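Side-chain contacts in Sfrice_029225 (Spodoptera frugiperda, PDB 6I50), which probably acts as a trimeric cytokine of the tumour necrosis factor family, binding receptors of the TNF receptor type: residues A[89-94]-A[100-105]; A[76-79]-A[84-87]; A[53-58]-A[63-68]. All blocks are in the same frame, centred on the assembly; numbering follows the deposited sequence.

Contact 1: A[89-94]-A[100-105]; sequences LHRTNA and ETLLQC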
# COMPACT_ATOMS: atom_id res chain seq x y z
N LEU A 89 -5.33 -11.98 6.46
CA LEU A 89 -4.83 -11.57 7.76
C LEU A 89 -5.85 -12.01 8.81
O LEU A 89 -6.98 -11.53 8.79
CB LEU A 89 -4.62 -10.06 7.80
CG LEU A 89 -4.13 -9.51 9.14
CD1 LEU A 89 -2.73 -10.02 9.45
CD2 LEU A 89 -4.16 -7.99 9.16
N HIS A 90 -5.45 -12.92 9.69
CA HIS A 90 -6.35 -13.49 10.69
C HIS A 90 -6.11 -12.86 12.06
O HIS A 90 -4.97 -12.80 12.53
CB HIS A 90 -6.16 -15.00 10.80
CG HIS A 90 -6.79 -15.76 9.67
ND1 HIS A 90 -6.29 -16.96 9.21
CD2 HIS A 90 -7.88 -15.49 8.91
CE1 HIS A 90 -7.04 -17.39 8.22
NE2 HIS A 90 -8.01 -16.52 8.02
N ARG A 91 -7.19 -12.43 12.70
CA ARG A 91 -7.14 -11.88 14.05
C ARG A 91 -7.76 -12.86 15.03
O ARG A 91 -8.88 -13.35 14.81
CB ARG A 91 -7.86 -10.53 14.12
CG ARG A 91 -7.60 -9.77 15.42
CD ARG A 91 -8.84 -9.70 16.29
NE ARG A 91 -9.96 -9.09 15.59
CZ ARG A 91 -10.13 -7.78 15.44
NH1 ARG A 91 -11.19 -7.32 14.78
NH2 ARG A 91 -9.26 -6.92 15.95
N THR A 92 -7.03 -13.17 16.10
CA THR A 92 -7.53 -14.02 17.16
C THR A 92 -7.36 -13.28 18.48
O THR A 92 -6.56 -12.34 18.60
CB THR A 92 -6.80 -15.37 17.22
OG1 THR A 92 -5.39 -15.15 17.27
CG2 THR A 92 -7.15 -16.22 15.99
N ASN A 93 -8.11 -13.72 19.48
CA ASN A 93 -8.09 -13.09 20.80
C ASN A 93 -8.80 -14.03 21.75
O ASN A 93 -9.68 -14.79 21.33
CB ASN A 93 -8.77 -11.71 20.77
CG ASN A 93 -8.62 -10.94 22.08
OD1 ASN A 93 -9.16 -11.35 23.10
ND2 ASN A 93 -7.90 -9.82 22.04
N ALA A 94 -8.40 -13.99 23.02
CA ALA A 94 -9.04 -14.86 24.00
C ALA A 94 -10.54 -14.63 24.08
O ALA A 94 -11.29 -15.54 24.47
CB ALA A 94 -8.41 -14.66 25.38
N GLU A 100 -10.95 -14.04 12.92
CA GLU A 100 -11.58 -13.00 12.11
C GLU A 100 -10.63 -12.62 10.98
O GLU A 100 -9.43 -12.44 11.21
CB GLU A 100 -11.91 -11.75 12.94
CG GLU A 100 -13.08 -11.90 13.89
CD GLU A 100 -13.32 -10.64 14.70
OE1 GLU A 100 -12.53 -9.68 14.57
OE2 GLU A 100 -14.29 -10.61 15.49
N THR A 101 -11.16 -12.49 9.77
CA THR A 101 -10.37 -12.09 8.61
C THR A 101 -10.50 -10.58 8.45
O THR A 101 -11.60 -10.07 8.19
CB THR A 101 -10.85 -12.81 7.35
OG1 THR A 101 -10.75 -14.23 7.54
CG2 THR A 101 -10.00 -12.40 6.16
N LEU A 102 -9.39 -9.86 8.61
CA LEU A 102 -9.40 -8.41 8.56
C LEU A 102 -9.01 -7.85 7.21
O LEU A 102 -9.47 -6.76 6.84
CB LEU A 102 -8.43 -7.83 9.61
CG LEU A 102 -8.72 -8.23 11.06
CD1 LEU A 102 -7.85 -7.40 12.00
CD2 LEU A 102 -10.19 -8.06 11.38
N LEU A 103 -8.19 -8.58 6.46
CA LEU A 103 -7.59 -8.09 5.22
C LEU A 103 -7.34 -9.27 4.31
O LEU A 103 -7.02 -10.37 4.78
CB LEU A 103 -6.29 -7.34 5.52
CG LEU A 103 -5.79 -6.16 4.70
CD1 LEU A 103 -6.89 -5.11 4.56
CD2 LEU A 103 -4.57 -5.59 5.41
N GLN A 104 -7.48 -9.05 3.00
CA GLN A 104 -7.20 -10.10 2.03
C GLN A 104 -6.59 -9.48 0.78
O GLN A 104 -6.96 -8.37 0.39
CB GLN A 104 -8.46 -10.89 1.66
CG GLN A 104 -8.19 -12.06 0.72
CD GLN A 104 -9.37 -13.02 0.63
OE1 GLN A 104 -10.39 -12.82 1.28
NE2 GLN A 104 -9.22 -14.05 -0.18
N CYS A 105 -5.66 -10.21 0.18
CA CYS A 105 -4.99 -9.83 -1.06
C CYS A 105 -5.05 -11.01 -2.02
O CYS A 105 -4.99 -12.16 -1.59
CB CYS A 105 -3.52 -9.43 -0.79
SG CYS A 105 -2.61 -8.75 -2.17

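Contact 2: A[76-79]-A[84-87]; sequences IYYL and TISW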
# COMPACT_ATOMS: atom_id res chain seq x y z
N ILE A 76 3.30 -10.33 0.92
CA ILE A 76 3.83 -11.67 0.70
C ILE A 76 4.33 -11.73 -0.74
O ILE A 76 3.58 -11.44 -1.68
CB ILE A 76 2.78 -12.76 0.96
CG1 ILE A 76 2.25 -12.66 2.40
CG2 ILE A 76 3.37 -14.14 0.70
CD1 ILE A 76 3.31 -12.86 3.48
N TYR A 77 5.60 -12.09 -0.90
CA TYR A 77 6.21 -12.19 -2.22
C TYR A 77 6.18 -13.67 -2.63
O TYR A 77 6.95 -14.48 -2.11
CB TYR A 77 7.63 -11.64 -2.17
CG TYR A 77 8.31 -11.40 -3.50
CD1 TYR A 77 8.71 -12.46 -4.31
CD2 TYR A 77 8.62 -10.11 -3.93
CE1 TYR A 77 9.35 -12.25 -5.51
CE2 TYR A 77 9.27 -9.89 -5.13
CZ TYR A 77 9.63 -10.96 -5.91
OH TYR A 77 10.28 -10.75 -7.10
N TYR A 78 5.29 -14.01 -3.55
CA TYR A 78 5.17 -15.39 -4.01
C TYR A 78 6.13 -15.66 -5.16
O TYR A 78 6.36 -14.80 -6.02
CB TYR A 78 3.74 -15.69 -4.46
CG TYR A 78 2.73 -15.61 -3.33
CD1 TYR A 78 2.46 -16.71 -2.53
CD2 TYR A 78 2.05 -14.43 -3.08
CE1 TYR A 78 1.53 -16.64 -1.50
CE2 TYR A 78 1.12 -14.35 -2.06
CZ TYR A 78 0.86 -15.45 -1.28
OH TYR A 78 -0.07 -15.34 -0.27
N LEU A 79 6.67 -16.87 -5.18
CA LEU A 79 7.43 -17.40 -6.31
C LEU A 79 6.83 -18.79 -6.49
O LEU A 79 7.27 -19.76 -5.88
CB LEU A 79 8.94 -17.43 -6.04
CG LEU A 79 9.79 -17.86 -7.24
CD1 LEU A 79 9.39 -17.07 -8.47
CD2 LEU A 79 11.27 -17.67 -6.95
N THR A 84 -3.51 -18.75 -9.02
CA THR A 84 -3.99 -17.79 -8.03
C THR A 84 -3.16 -17.90 -6.76
O THR A 84 -2.93 -19.00 -6.25
CB THR A 84 -5.46 -18.02 -7.71
OG1 THR A 84 -6.24 -17.88 -8.91
CG2 THR A 84 -5.95 -17.04 -6.66
N ILE A 85 -2.71 -16.75 -6.26
CA ILE A 85 -2.07 -16.65 -4.96
C ILE A 85 -2.84 -15.61 -4.16
O ILE A 85 -3.26 -14.58 -4.70
CB ILE A 85 -0.57 -16.29 -5.08
CG1 ILE A 85 -0.35 -15.12 -6.04
CG2 ILE A 85 0.22 -17.49 -5.58
CD1 ILE A 85 -0.22 -13.78 -5.36
N SER A 86 -3.06 -15.90 -2.88
CA SER A 86 -3.87 -15.02 -2.05
C SER A 86 -3.54 -15.28 -0.59
O SER A 86 -3.28 -16.43 -0.21
CB SER A 86 -5.37 -15.23 -2.33
OG SER A 86 -6.18 -14.42 -1.50
N TRP A 87 -3.54 -14.22 0.20
CA TRP A 87 -3.37 -14.35 1.64
C TRP A 87 -4.50 -13.64 2.38
O TRP A 87 -5.19 -12.76 1.84
CB TRP A 87 -2.01 -13.81 2.12
CG TRP A 87 -1.69 -12.37 1.81
CD1 TRP A 87 -0.83 -11.91 0.85
CD2 TRP A 87 -2.18 -11.21 2.49
NE1 TRP A 87 -0.76 -10.54 0.88
CE2 TRP A 87 -1.59 -10.08 1.88
CE3 TRP A 87 -3.07 -11.01 3.55
CZ2 TRP A 87 -1.86 -8.77 2.29
CZ3 TRP A 87 -3.35 -9.71 3.95
CH2 TRP A 87 -2.74 -8.61 3.32

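Contact 3: A[53-58]-A[63-68]; sequences RPTLTR and HVHHTG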
# COMPACT_ATOMS: atom_id res chain seq x y z
N ARG A 53 5.44 -1.70 22.23
CA ARG A 53 5.16 -1.97 20.82
C ARG A 53 4.59 -3.37 20.69
O ARG A 53 4.76 -4.20 21.59
CB ARG A 53 6.43 -1.83 19.97
CG ARG A 53 7.54 -2.78 20.41
CD ARG A 53 8.48 -3.06 19.26
NE ARG A 53 9.71 -3.75 19.65
CZ ARG A 53 9.91 -5.06 19.53
NH1 ARG A 53 8.95 -5.84 19.05
NH2 ARG A 53 11.07 -5.59 19.89
N PRO A 54 3.95 -3.68 19.56
CA PRO A 54 3.61 -5.08 19.27
C PRO A 54 4.86 -5.94 19.20
O PRO A 54 5.94 -5.47 18.84
CB PRO A 54 2.91 -5.01 17.91
CG PRO A 54 2.47 -3.58 17.78
CD PRO A 54 3.50 -2.77 18.50
N THR A 55 4.71 -7.22 19.53
CA THR A 55 5.83 -8.14 19.56
C THR A 55 5.51 -9.36 18.71
O THR A 55 4.38 -9.56 18.27
CB THR A 55 6.19 -8.55 21.00
OG1 THR A 55 5.04 -9.13 21.64
CG2 THR A 55 6.66 -7.34 21.81
N LEU A 56 6.54 -10.18 18.47
CA LEU A 56 6.44 -11.34 17.60
C LEU A 56 6.55 -12.61 18.42
O LEU A 56 7.53 -12.80 19.16
CB LEU A 56 7.53 -11.31 16.52
CG LEU A 56 7.52 -12.44 15.49
CD1 LEU A 56 6.29 -12.33 14.61
CD2 LEU A 56 8.80 -12.42 14.66
N THR A 57 5.56 -13.49 18.30
CA THR A 57 5.58 -14.76 19.00
C THR A 57 6.39 -15.79 18.22
O THR A 57 6.71 -15.62 17.04
CB THR A 57 4.16 -15.28 19.23
OG1 THR A 57 3.64 -15.80 18.00
CG2 THR A 57 3.24 -14.17 19.75
N ARG A 58 6.72 -16.89 18.90
CA ARG A 58 7.49 -17.95 18.26
C ARG A 58 6.68 -18.72 17.22
O ARG A 58 7.27 -19.47 16.43
CB ARG A 58 8.03 -18.92 19.32
CG ARG A 58 6.97 -19.83 19.91
CD ARG A 58 7.58 -21.06 20.58
NE ARG A 58 8.12 -22.01 19.62
CZ ARG A 58 7.39 -22.89 18.94
NH1 ARG A 58 6.07 -22.94 19.11
NH2 ARG A 58 7.96 -23.73 18.09
N HIS A 63 1.73 -9.98 18.24
CA HIS A 63 1.04 -9.88 19.52
C HIS A 63 0.83 -8.39 19.83
O HIS A 63 1.80 -7.67 20.10
CB HIS A 63 1.89 -10.58 20.59
CG HIS A 63 1.27 -10.67 21.95
ND1 HIS A 63 0.15 -9.95 22.32
CD2 HIS A 63 1.64 -11.38 23.04
CE1 HIS A 63 -0.15 -10.23 23.58
NE2 HIS A 63 0.74 -11.10 24.04
N VAL A 64 -0.42 -7.94 19.78
CA VAL A 64 -0.77 -6.54 20.03
C VAL A 64 -0.93 -6.33 21.53
O VAL A 64 -1.58 -7.14 22.21
CB VAL A 64 -2.07 -6.16 19.28
CG1 VAL A 64 -2.50 -4.71 19.58
CG2 VAL A 64 -1.93 -6.39 17.77
N HIS A 65 -0.34 -5.26 22.06
CA HIS A 65 -0.39 -4.98 23.49
C HIS A 65 -1.17 -3.73 23.86
O HIS A 65 -1.38 -3.48 25.05
CB HIS A 65 1.03 -4.86 24.06
CG HIS A 65 1.86 -6.09 23.87
ND1 HIS A 65 1.60 -7.27 24.52
CD2 HIS A 65 2.93 -6.32 23.07
CE1 HIS A 65 2.48 -8.18 24.14
NE2 HIS A 65 3.30 -7.63 23.27
N HIS A 66 -1.60 -2.93 22.88
CA HIS A 66 -2.28 -1.67 23.14
C HIS A 66 -3.45 -1.52 22.19
O HIS A 66 -3.30 -1.66 20.98
CB HIS A 66 -1.32 -0.48 22.98
CG HIS A 66 -0.04 -0.64 23.73
ND1 HIS A 66 1.04 -1.32 23.23
CD2 HIS A 66 0.31 -0.21 24.97
CE1 HIS A 66 2.02 -1.30 24.12
NE2 HIS A 66 1.60 -0.63 25.18
N THR A 67 -4.62 -1.22 22.75
CA THR A 67 -5.82 -1.05 21.95
C THR A 67 -5.78 0.27 21.19
O THR A 67 -5.39 1.31 21.74
CB THR A 67 -7.05 -1.10 22.86
OG1 THR A 67 -7.09 -2.37 23.53
CG2 THR A 67 -8.33 -0.90 22.06
N GLY A 68 -6.19 0.24 19.93
CA GLY A 68 -6.29 1.47 19.16
C GLY A 68 -6.52 1.18 17.70
O GLY A 68 -6.71 0.03 17.28

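Contact 1: A[89-94]-A[100-105]
The guanidinium of Arg91 has Leu102 over one face, CD1 lying 4.1 Å above the plane and over its centre, while Glu100 OE1 sits at its edge. Glu100 OE1 takes both NE (2.8 Å) and NH1 (2.7 Å) of Arg91, a side-on salt bridge in which NE comes from above the carboxylate plane and NH1 nearly in line with the C-O bond. The two flat groups are turned 72° apart. Bends at chi2 and chi3 fold Arg91 back over Leu102. At the edge of the His90 ring lies the hydroxyl of Thr101, OG1 3.4 Å from CD2; the ring's ND1 is bonded elsewhere, to Arg138. Arg91 and Glu100 form an antiparallel hydrogen-bonded pair, and His90 and Thr101 a non-hydrogen-bonded one. Beyond them Leu102 and Leu103 both lie opposite Leu89 in a beta bulge: Leu102 N bonds to Leu89 O and Leu89 N to Leu103 O, Leu102 has near-helical backbone angles, and the buried Leu103 N is left without a partner. The hairpin of strands 84-92 and 100-108 is flanked by strand 134-139, where Leu89 touches Leu135 and Val137; across the sandwich, strand 117-129 packs Leu129 on Arg91 and Leu102, and Asp133 gives Arg91 a second carboxylate.

Contact 2: A[76-79]-A[84-87]
In the interior of the TNF beta sandwich, where strand 68-80 of one sheet faces strand 84-92 of the other, Tyr78 is wedged against Ile85 and Ile76 meets Trp87. The short strand segments run 156° apart and their axes approach to 8.9 Å, a gap filled by side chains. Tyr78 lays its ring over Ile85: Ile85 CB stands 3.7 Å from the Tyr78 ring centroid, close to the ring normal, a CH-pi contact. The branches of Ile85 spread across that one face, Ile85 CG2 against Tyr78 CG and CD1, and the Ile85 CD1 methyl close on Tyr78 CD2 at 3.3 Å. This tightness goes with strain in Ile85, whose CG1 is held between the backbone N and the carbonyl carbon (chi1 47°) while chi2 (98°) lies off a staggered position. On the opposite face of the same ring rests CG2 of Ile76, offset toward the rim, so the tyrosine is held flat between two isoleucines. Tyr78 OH lies at the edge of the indole, 3.7 Å from Trp87 CD1, touches the Trp87 CB methylene, and is hydrogen-bonded to Asn139 OD1. Ile76 turns its other branch to the indole, CG1 lying 3.5 Å from Trp87 CD1. Trp87 NE1 is satisfied by the carbonyl oxygen of Cys121 on strand 117-129. Tyr78 and Trp87 thus each spend their polar atom on a bond and their carbons on packing, as befits the core between the inner and outer sheets of the jelly-roll TNF homology fold.

Contact 3: A[53-58]-A[63-68]
His65 and Thr55 meet beside the small antiparallel hairpin, strands 55-56 and 62-63, at the border of one sheet of the TNF jelly roll. The His65 CB points toward 53-58, and chi1 of -59° swings CG away from its own carbonyl carbon and onto that segment. His65 CG stands 4.1 Å from Arg53 O; the next atom, CD2, comes closer to it, Arg53 O lying 3.2 Å from His65 CD2 in the plane of the ring. NE2 then reaches the Thr55 hydroxyl, a hydrogen bond of 2.8 Å between His65 NE2 and Thr55 OG1 in which either may donate. CE1 lies over the centre of the His63 ring, 3.2 Å above its plane. An alanine at His65 is likely to leave the Thr55 hydroxyl without its imidazole mate and bare the His63 face that CE1 overlies. Beneath the rings, Thr55 and His63 form a hydrogen-bonded pair, with Thr55 N on His63 O and His63 N on Thr55 O, the latter almost straight at 176°. Thr55 OG1 is set for its bond by chi1 of 57°, which places it between the backbone N and the carbonyl carbon. Arg53 runs extended alongside its own segment, NH1 bonded to Pro54 O. With His66 nearby, the imidazoles cluster on the surface, where protonation at endosomal pH might plausibly add positive charge. At the far end of the pair, the methyl CG2 of Thr57 rests 3.9 Å from His63 CB.

Overall arrangement
Contacts 1 and 2 share strand 84-92: 84-87 spends its inward side chains on the opposite sheet, and 89-92 pairs edge to edge within its own. Their centres are about 17 Å apart, yet they touch, Ser86 OG lying 2.6 Å from Cys105 O in a probable hydrogen bond, and Cys105 carries the disulfide to Cys121. Contact 3 belongs to the same sheet beyond strand 134-139, its centre about 14 Å from that of contact 1 and 25 Å from that of contact 2. Leu103 and Gln104 of contact 1 and Thr84 in the segments of contact 2 meet one neighbouring subunit and Tyr77 the other, whereas contact 3 lies away from the trimer interfaces.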